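Local coordinates for envelope polyprotein (Puumala orthohantavirus, PDB 5FXU) that forms the Gn ectodomain of the hantaviral envelope, a glycoprotein displayed on the virion surface that probably acts together with its partner Gc in host-cell entry, at residues L15-S23 with L233-L241. Residues are numbered along the deposited sequence; the frame is centred on the assembly and turned at random.
Sequences LGQGLVIGS and LVGSSSEPL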
loop_
_atom_site.group_PDB
_atom_site.type_symbol
_atom_site.label_atom_id
_atom_site.label_comp_id
_atom_site.label_asym_id
_atom_site.label_seq_id
_atom_site.Cartn_x
_atom_site.Cartn_y
_atom_site.Cartn_z
ATOM N N LEU A 15 2.171 -21.586 -13.897
ATOM C CA LEU A 15 3.432 -21.104 -14.486
ATOM C C LEU A 15 4.518 -20.682 -13.468
ATOM O O LEU A 15 5.536 -20.101 -13.862
ATOM C CB LEU A 15 3.157 -19.943 -15.472
ATOM C CG LEU A 15 2.275 -20.076 -16.704
ATOM C CD1 LEU A 15 2.433 -21.444 -17.345
ATOM C CD2 LEU A 15 0.802 -19.756 -16.448
ATOM N N GLY A 16 4.294 -20.922 -12.174
ATOM C CA GLY A 16 5.353 -20.817 -11.171
ATOM C C GLY A 16 5.542 -19.487 -10.450
ATOM O O GLY A 16 5.932 -19.484 -9.283
ATOM N N GLN A 17 5.274 -18.367 -11.125
ATOM C CA GLN A 17 5.698 -17.024 -10.650
ATOM C C GLN A 17 4.605 -16.183 -9.892
ATOM O O GLN A 17 4.839 -15.005 -9.519
ATOM C CB GLN A 17 6.305 -16.262 -11.858
ATOM C CG GLN A 17 7.591 -16.852 -12.443
ATOM C CD GLN A 17 8.862 -16.612 -11.633
ATOM O OE1 GLN A 17 9.006 -17.111 -10.515
ATOM N NE2 GLN A 17 9.823 -15.889 -12.228
ATOM N N GLY A 18 3.444 -16.797 -9.645
ATOM C CA GLY A 18 2.324 -16.132 -8.993
ATOM C C GLY A 18 2.482 -16.106 -7.486
ATOM O O GLY A 18 3.171 -16.932 -6.901
ATOM N N LEU A 19 1.849 -15.138 -6.855
ATOM C CA LEU A 19 1.820 -15.060 -5.412
ATOM C C LEU A 19 0.380 -14.996 -4.962
ATOM O O LEU A 19 -0.462 -14.457 -5.687
ATOM C CB LEU A 19 2.551 -13.809 -4.949
ATOM C CG LEU A 19 4.013 -13.635 -5.345
ATOM C CD1 LEU A 19 4.469 -12.254 -4.953
ATOM C CD2 LEU A 19 4.875 -14.657 -4.649
ATOM N N VAL A 20 0.094 -15.512 -3.767
ATOM C CA VAL A 20 -1.178 -15.241 -3.105
ATOM C C VAL A 20 -1.027 -13.986 -2.247
ATOM O O VAL A 20 0.039 -13.696 -1.767
ATOM C CB VAL A 20 -1.719 -16.411 -2.228
ATOM C CG1 VAL A 20 -2.243 -17.531 -3.099
ATOM C CG2 VAL A 20 -0.691 -16.948 -1.245
ATOM N N ILE A 21 -2.118 -13.263 -2.060
ATOM C CA ILE A 21 -2.160 -12.098 -1.190
ATOM C C ILE A 21 -3.465 -12.063 -0.442
ATOM O O ILE A 21 -4.510 -12.380 -0.998
ATOM C CB ILE A 21 -1.990 -10.785 -1.977
ATOM C CG1 ILE A 21 -2.025 -9.568 -1.027
ATOM C CG2 ILE A 21 -3.011 -10.666 -3.115
ATOM C CD1 ILE A 21 -1.533 -8.298 -1.673
ATOM N N GLY A 22 -3.403 -11.664 0.814
ATOM C CA GLY A 22 -4.606 -11.338 1.590
ATOM C C GLY A 22 -4.335 -10.174 2.536
ATOM O O GLY A 22 -3.191 -9.791 2.755
ATOM N N SER A 23 -5.384 -9.604 3.111
ATOM C CA SER A 23 -5.195 -8.476 4.023
ATOM C C SER A 23 -6.377 -8.318 4.912
ATOM O O SER A 23 -7.464 -8.665 4.527
ATOM C CB SER A 23 -4.880 -7.155 3.269
ATOM O OG SER A 23 -5.940 -6.732 2.416
ATOM N N LEU A 233 -0.341 -6.495 -6.663
ATOM C CA LEU A 233 -0.892 -7.803 -6.917
ATOM C C LEU A 233 -2.344 -7.606 -7.240
ATOM O O LEU A 233 -3.016 -6.791 -6.612
ATOM C CB LEU A 233 -0.731 -8.726 -5.716
ATOM C CG LEU A 233 0.578 -9.475 -5.457
ATOM C CD1 LEU A 233 1.368 -9.954 -6.661
ATOM C CD2 LEU A 233 1.440 -8.556 -4.643
ATOM N N VAL A 234 -2.816 -8.371 -8.214
ATOM C CA VAL A 234 -4.154 -8.248 -8.733
ATOM C C VAL A 234 -5.010 -9.389 -8.196
ATOM O O VAL A 234 -4.643 -10.543 -8.306
ATOM C CB VAL A 234 -4.118 -8.297 -10.267
ATOM C CG1 VAL A 234 -5.484 -8.020 -10.825
ATOM C CG2 VAL A 234 -3.124 -7.275 -10.806
ATOM N N GLY A 235 -6.168 -9.066 -7.648
ATOM C CA GLY A 235 -7.075 -10.068 -7.087
ATOM C C GLY A 235 -6.493 -10.789 -5.887
ATOM O O GLY A 235 -5.734 -10.212 -5.116
ATOM N N SER A 236 -6.867 -12.041 -5.713
ATOM C CA SER A 236 -6.350 -12.816 -4.613
ATOM C C SER A 236 -5.019 -13.484 -4.969
ATOM O O SER A 236 -4.310 -13.937 -4.082
ATOM C CB SER A 236 -7.390 -13.845 -4.195
ATOM O OG SER A 236 -7.785 -14.649 -5.309
ATOM N N SER A 237 -4.679 -13.535 -6.259
ATOM C CA SER A 237 -3.450 -14.147 -6.717
ATOM C C SER A 237 -3.039 -13.683 -8.098
ATOM O O SER A 237 -3.865 -13.568 -8.952
ATOM C CB SER A 237 -3.662 -15.660 -6.778
ATOM O OG SER A 237 -2.436 -16.340 -6.811
ATOM N N SER A 238 -1.767 -13.409 -8.308
ATOM C CA SER A 238 -1.290 -12.941 -9.608
ATOM C C SER A 238 0.190 -12.918 -9.565
ATOM O O SER A 238 0.798 -13.062 -8.499
ATOM C CB SER A 238 -1.789 -11.492 -9.960
ATOM O OG SER A 238 -1.093 -10.439 -9.244
ATOM N N GLU A 239 0.773 -12.684 -10.724
ATOM C CA GLU A 239 2.153 -12.269 -10.788
ATOM C C GLU A 239 2.268 -10.787 -10.415
ATOM O O GLU A 239 1.346 -10.022 -10.655
ATOM C CB GLU A 239 2.701 -12.512 -12.178
ATOM C CG GLU A 239 2.811 -13.998 -12.431
ATOM C CD GLU A 239 3.377 -14.340 -13.786
ATOM O OE1 GLU A 239 3.083 -13.632 -14.781
ATOM O OE2 GLU A 239 4.118 -15.341 -13.847
ATOM N N PRO A 240 3.412 -10.375 -9.854
ATOM C CA PRO A 240 3.579 -8.954 -9.554
ATOM C C PRO A 240 3.492 -8.056 -10.802
ATOM O O PRO A 240 3.963 -8.426 -11.867
ATOM C CB PRO A 240 4.985 -8.880 -8.952
ATOM C CG PRO A 240 5.327 -10.303 -8.613
ATOM C CD PRO A 240 4.650 -11.130 -9.628
ATOM N N LEU A 241 2.837 -6.917 -10.642
ATOM C CA LEU A 241 2.659 -5.918 -11.689
ATOM C C LEU A 241 3.432 -4.659 -11.263
ATOM O O LEU A 241 3.210 -4.132 -10.182
ATOM C CB LEU A 241 1.181 -5.628 -11.811
ATOM C CG LEU A 241 0.755 -4.406 -12.606
ATOM C CD1 LEU A 241 1.167 -4.533 -14.069
ATOM C CD2 LEU A 241 -0.750 -4.244 -12.467
#
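Leu19 pairs with Ser238 and Val20 with Ser237 as the start of strand 19-30 runs antiparallel to the hairpin arm 237-243, Leu19 N giving a nearly straight bond to Ser238 O (2.8 Å, 170°) and Ser238 N returning one to Leu19 O. That carbonyl is gripped twice: Ser238 N arrives in its plane, while Ser237 OG, placed anti to the backbone N (chi1 -162°) and beside the carbonyl carbon, donates from above the plane at 3.0 Å to Leu19 O. One step on, Ile21 N bonds to Ser236 O at 3.1 Å, so the pairing runs into the turn. Val20 and Ser237 share one face of the sheet, where Val20 CG1 lies 3.9 Å from Ser237 OG. On the face of Leu19, Leu19 CD1 reaches Leu233 CD1 at 4.2 Å and the ring atom CG of Pro240 at the same distance. Ile21 sets its CG2 against Leu233 CB and 3.4 Å from Gly235 O; Ile128 of strand 120-130 touches both Leu19 and Ile21, and Phe194 Ile21 alone of the two. At the exposed loop end, extended Glu239 lays CG against Gln17 O and brings OE2 to CB of the poorly ordered Gln17, whose amide leads away. Within the hairpin Ser238 OG accepts a nearly straight bond from Val234 N (176°) and donates to Glu239 O from above its carbonyl plane. Glu8 binds Ser236 OG, and Gln162 binds Ser236 N and Ser237 O. In this antiparallel strand pairing, 19-30 lies between 120-130 and the 228-243 beta-hairpin, all within the beta-rich Gn head.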